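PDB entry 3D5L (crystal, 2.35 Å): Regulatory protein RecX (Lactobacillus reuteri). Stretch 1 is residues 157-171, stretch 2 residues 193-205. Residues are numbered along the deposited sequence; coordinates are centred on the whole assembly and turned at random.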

# COMPACT_ATOMS: atom_id res chain seq x y z
N VAL A 157 -11.46 1.24 -24.90
CA VAL A 157 -11.97 1.08 -23.54
C VAL A 157 -12.57 2.41 -23.10
O VAL A 157 -13.63 2.45 -22.50
CB VAL A 157 -10.86 0.66 -22.56
CG1 VAL A 157 -11.32 0.81 -21.13
CG2 VAL A 157 -10.48 -0.79 -22.81
N GLN A 158 -11.87 3.50 -23.41
CA GLN A 158 -12.34 4.84 -23.06
C GLN A 158 -13.69 5.14 -23.70
O GLN A 158 -14.62 5.57 -23.02
CB GLN A 158 -11.34 5.90 -23.51
CG GLN A 158 -10.10 6.03 -22.64
CD GLN A 158 -9.30 7.27 -22.99
OE1 GLN A 158 -9.79 8.40 -22.86
NE2 GLN A 158 -8.07 7.07 -23.44
N ALA A 159 -13.79 4.91 -25.00
CA ALA A 159 -15.04 5.17 -25.72
C ALA A 159 -16.12 4.23 -25.22
O ALA A 159 -17.30 4.57 -25.20
CB ALA A 159 -14.83 4.97 -27.22
N GLU A 160 -15.71 3.04 -24.80
CA GLU A 160 -16.66 2.06 -24.31
C GLU A 160 -17.27 2.55 -22.98
O GLU A 160 -18.49 2.53 -22.82
CB GLU A 160 -15.94 0.73 -24.12
CG GLU A 160 -16.86 -0.46 -24.07
CD GLU A 160 -17.87 -0.35 -22.96
OE1 GLU A 160 -17.44 -0.12 -21.81
OE2 GLU A 160 -19.09 -0.47 -23.23
N LEU A 161 -16.41 2.97 -22.06
CA LEU A 161 -16.84 3.46 -20.75
C LEU A 161 -17.51 4.83 -20.84
O LEU A 161 -18.37 5.16 -20.02
CB LEU A 161 -15.65 3.56 -19.79
CG LEU A 161 -14.89 2.27 -19.44
CD1 LEU A 161 -13.82 2.59 -18.43
CD2 LEU A 161 -15.84 1.23 -18.88
N ALA A 162 -17.11 5.62 -21.83
CA ALA A 162 -17.66 6.95 -22.03
C ALA A 162 -19.06 6.91 -22.66
O ALA A 162 -19.92 7.71 -22.29
CB ALA A 162 -16.72 7.78 -22.88
N LYS A 163 -19.28 6.00 -23.61
CA LYS A 163 -20.60 5.88 -24.23
C LYS A 163 -21.59 5.52 -23.13
O LYS A 163 -22.67 6.10 -23.03
CB LYS A 163 -20.61 4.78 -25.30
CG LYS A 163 -19.81 5.08 -26.55
CD LYS A 163 -19.65 3.84 -27.44
CE LYS A 163 -18.74 4.12 -28.64
NZ LYS A 163 -18.47 2.92 -29.49
N LYS A 164 -21.21 4.55 -22.30
CA LYS A 164 -22.03 4.09 -21.20
C LYS A 164 -22.37 5.24 -20.26
O LYS A 164 -23.53 5.47 -19.92
CB LYS A 164 -21.29 2.98 -20.44
CG LYS A 164 -21.95 2.53 -19.15
CD LYS A 164 -23.27 1.83 -19.39
CE LYS A 164 -23.98 1.53 -18.06
NZ LYS A 164 -23.10 0.78 -17.11
N LEU A 165 -21.34 5.99 -19.86
CA LEU A 165 -21.53 7.14 -18.98
C LEU A 165 -22.41 8.19 -19.66
O LEU A 165 -23.34 8.72 -19.05
CB LEU A 165 -20.17 7.75 -18.61
CG LEU A 165 -20.10 9.06 -17.84
CD1 LEU A 165 -20.61 8.88 -16.43
CD2 LEU A 165 -18.65 9.55 -17.82
N ALA A 166 -22.10 8.51 -20.91
CA ALA A 166 -22.85 9.51 -21.66
C ALA A 166 -24.33 9.13 -21.79
O ALA A 166 -25.20 9.99 -21.67
CB ALA A 166 -22.24 9.71 -23.05
N LEU A 167 -24.61 7.86 -22.03
CA LEU A 167 -25.99 7.41 -22.17
C LEU A 167 -26.70 7.58 -20.84
O LEU A 167 -27.89 7.88 -20.79
CB LEU A 167 -26.05 5.95 -22.60
CG LEU A 167 -25.59 5.62 -24.02
CD1 LEU A 167 -25.90 4.16 -24.33
CD2 LEU A 167 -26.29 6.54 -25.03
N LYS A 168 -25.95 7.37 -19.77
CA LYS A 168 -26.47 7.50 -18.43
C LYS A 168 -26.64 8.98 -18.09
O LYS A 168 -27.56 9.35 -17.37
CB LYS A 168 -25.51 6.81 -17.45
CG LYS A 168 -25.78 7.01 -15.98
CD LYS A 168 -24.90 6.07 -15.16
CE LYS A 168 -24.79 6.49 -13.70
NZ LYS A 168 -23.92 7.68 -13.51
N LEU A 169 -25.76 9.83 -18.63
CA LEU A 169 -25.85 11.27 -18.40
C LEU A 169 -26.98 11.86 -19.24
O LEU A 169 -27.66 12.78 -18.80
CB LEU A 169 -24.52 11.97 -18.73
CG LEU A 169 -23.30 11.55 -17.89
CD1 LEU A 169 -22.08 12.33 -18.33
CD2 LEU A 169 -23.57 11.80 -16.41
N PHE A 170 -27.17 11.33 -20.45
CA PHE A 170 -28.22 11.83 -21.33
C PHE A 170 -29.60 11.49 -20.79
O PHE A 170 -30.57 12.22 -21.04
CB PHE A 170 -28.04 11.26 -22.74
CG PHE A 170 -27.46 12.24 -23.71
CD1 PHE A 170 -28.17 13.36 -24.11
CD2 PHE A 170 -26.18 12.05 -24.22
CE1 PHE A 170 -27.63 14.29 -24.99
CE2 PHE A 170 -25.61 12.98 -25.11
CZ PHE A 170 -26.34 14.10 -25.49
N ARG A 171 -29.67 10.39 -20.05
CA ARG A 171 -30.91 9.95 -19.44
C ARG A 171 -31.13 10.72 -18.13
O ARG A 171 -32.26 11.09 -17.79
CB ARG A 171 -30.86 8.45 -19.17
CG ARG A 171 -32.04 7.91 -18.38
CD ARG A 171 -32.20 6.42 -18.58
NE ARG A 171 -33.27 5.86 -17.76
CZ ARG A 171 -33.23 5.78 -16.43
NH1 ARG A 171 -32.16 6.21 -15.76
NH2 ARG A 171 -34.25 5.26 -15.77
N GLY A 193 -12.64 12.63 -16.24
CA GLY A 193 -11.31 12.30 -16.71
C GLY A 193 -11.15 12.00 -18.19
O GLY A 193 -10.07 11.60 -18.64
N PHE A 194 -12.22 12.20 -18.96
CA PHE A 194 -12.18 11.93 -20.39
C PHE A 194 -11.86 13.21 -21.16
O PHE A 194 -12.46 14.26 -20.93
CB PHE A 194 -13.53 11.37 -20.86
CG PHE A 194 -13.86 10.01 -20.28
CD1 PHE A 194 -13.29 8.85 -20.81
CD2 PHE A 194 -14.77 9.88 -19.24
CE1 PHE A 194 -13.62 7.60 -20.31
CE2 PHE A 194 -15.12 8.63 -18.73
CZ PHE A 194 -14.54 7.48 -19.27
N SER A 195 -10.90 13.12 -22.08
CA SER A 195 -10.48 14.27 -22.89
C SER A 195 -11.57 14.74 -23.85
O SER A 195 -12.53 14.02 -24.14
CB SER A 195 -9.22 13.92 -23.68
OG SER A 195 -9.46 12.85 -24.58
N SER A 196 -11.42 15.97 -24.33
CA SER A 196 -12.38 16.59 -25.25
C SER A 196 -12.63 15.76 -26.50
O SER A 196 -13.77 15.63 -26.94
CB SER A 196 -11.89 17.98 -25.67
OG SER A 196 -11.63 18.79 -24.53
N SER A 197 -11.57 15.21 -27.06
CA SER A 197 -11.67 14.41 -28.27
C SER A 197 -12.45 13.11 -28.14
O SER A 197 -12.67 12.42 -29.14
CB SER A 197 -10.27 14.12 -28.81
OG SER A 197 -9.43 13.64 -27.77
N VAL A 198 -12.86 12.77 -26.92
CA VAL A 198 -13.61 11.54 -26.70
C VAL A 198 -15.09 11.74 -26.97
O VAL A 198 -15.77 10.84 -27.45
CB VAL A 198 -13.43 11.01 -25.26
CG1 VAL A 198 -14.21 9.70 -25.08
CG2 VAL A 198 -11.96 10.79 -24.98
N TYR A 199 -15.60 12.92 -26.65
CA TYR A 199 -17.00 13.21 -26.89
C TYR A 199 -17.17 13.28 -28.41
O TYR A 199 -18.14 12.77 -28.97
CB TYR A 199 -17.41 14.54 -26.25
CG TYR A 199 -18.86 14.88 -26.51
CD1 TYR A 199 -19.89 14.09 -26.00
CD2 TYR A 199 -19.21 15.98 -27.31
CE1 TYR A 199 -21.22 14.36 -26.29
CE2 TYR A 199 -20.54 16.26 -27.60
CZ TYR A 199 -21.55 15.45 -27.10
OH TYR A 199 -22.87 15.70 -27.41
N GLU A 200 -16.21 13.92 -29.06
CA GLU A 200 -16.20 14.06 -30.51
C GLU A 200 -15.74 12.71 -31.07
O GLU A 200 -14.77 12.62 -31.82
CB GLU A 200 -15.21 15.16 -30.93
CG GLU A 200 -15.05 15.36 -32.44
CD GLU A 200 -15.79 16.57 -32.98
OE1 GLU A 200 -15.80 16.77 -34.22
OE2 GLU A 200 -16.35 17.34 -32.16
N MET A 201 -16.44 11.65 -30.68
CA MET A 201 -16.09 10.31 -31.14
C MET A 201 -17.23 9.36 -30.82
O MET A 201 -17.39 8.31 -31.44
CB MET A 201 -14.81 9.84 -30.43
CG MET A 201 -14.31 8.48 -30.89
SD MET A 201 -12.92 7.85 -29.89
CE MET A 201 -11.55 8.75 -30.63
N ILE A 202 -18.03 9.75 -29.83
CA ILE A 202 -19.15 8.93 -29.40
C ILE A 202 -20.46 9.69 -29.50
O ILE A 202 -21.53 9.11 -29.29
CB ILE A 202 -18.95 8.48 -27.94
CG1 ILE A 202 -18.71 9.71 -27.05
CG2 ILE A 202 -17.78 7.51 -27.85
CD1 ILE A 202 -18.66 9.39 -25.58
N LYS A 203 -20.39 10.97 -29.84
CA LYS A 203 -21.57 11.81 -29.96
C LYS A 203 -22.74 11.18 -30.72
O LYS A 203 -23.81 10.97 -30.14
CB LYS A 203 -21.20 13.15 -30.60
CG LYS A 203 -20.21 13.03 -31.75
CD LYS A 203 -19.91 14.39 -32.37
CE LYS A 203 -19.37 15.37 -31.33
NZ LYS A 203 -19.06 16.72 -31.91
N ASP A 204 -22.53 10.88 -31.99
CA ASP A 204 -23.57 10.29 -32.84
C ASP A 204 -24.25 9.08 -32.21
O ASP A 204 -25.37 8.73 -32.59
CB ASP A 204 -22.98 9.87 -34.19
CG ASP A 204 -22.10 10.94 -34.79
OD1 ASP A 204 -22.56 12.10 -34.90
OD2 ASP A 204 -20.95 10.62 -35.14
N GLU A 205 -23.58 8.44 -31.26
CA GLU A 205 -24.13 7.27 -30.59
C GLU A 205 -24.63 7.69 -29.20
O GLU A 205 -25.86 7.82 -29.04
CB GLU A 205 -23.04 6.20 -30.44
CG GLU A 205 -22.28 5.91 -31.73
CD GLU A 205 -21.04 5.06 -31.51
OE1 GLU A 205 -21.17 3.92 -31.03
OE2 GLU A 205 -19.92 5.55 -31.81

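Residues 157-171 form a regular helix within a longer one, and residues 193-205 cross it as a loop leading into a short, weakly bonded helix at about 196-202. The two axes approach to 10.0 Å at an angle of 72°, so the second stretch runs across the first. The backbones come closest where the CA atoms of A159 and V198 lie 6.6 Å apart and those of K163 and I202 6.2 Å. In all, 624 Å² is buried between the stretches.

F194 contributes the largest share. It follows G193, whose positive phi closes a Schellman motif at the end of the preceding helix, and its side chain (chi1 m) points toward the long helix. A162 CB lies over one ring face, 4.1 Å from the centroid and 13° off the ring normal, a CH-pi contact in which a methyl group meets the pi cloud. Leucines complete the apolar surroundings obliquely, with L161 CB 4.1 Å from F194 CZ and L165 CD2 3.8 Å from F194 CE2.

I202 provides the second anchor, a knob set among A159, A162, K163 and A166. Its CD1 reaches A162 CB at 3.7 Å, while its CG2 lies 3.9 Å from A159 CB. A162 thus serves both anchors, and its CB also meets V198 CG1 at 3.9 Å, linking the two sites in one hydrophobic patch.

K163 carries the contact from this patch to its polar margin. Its aliphatic portion runs beside I202, and its extended side chain brings NZ to 3.3 Å from E205 OE1, forming a salt bridge with a weak hydrogen bond. This is the sole hydrogen bond between the stretches, and E205 is poorly ordered, so the association rests chiefly on apolar packing.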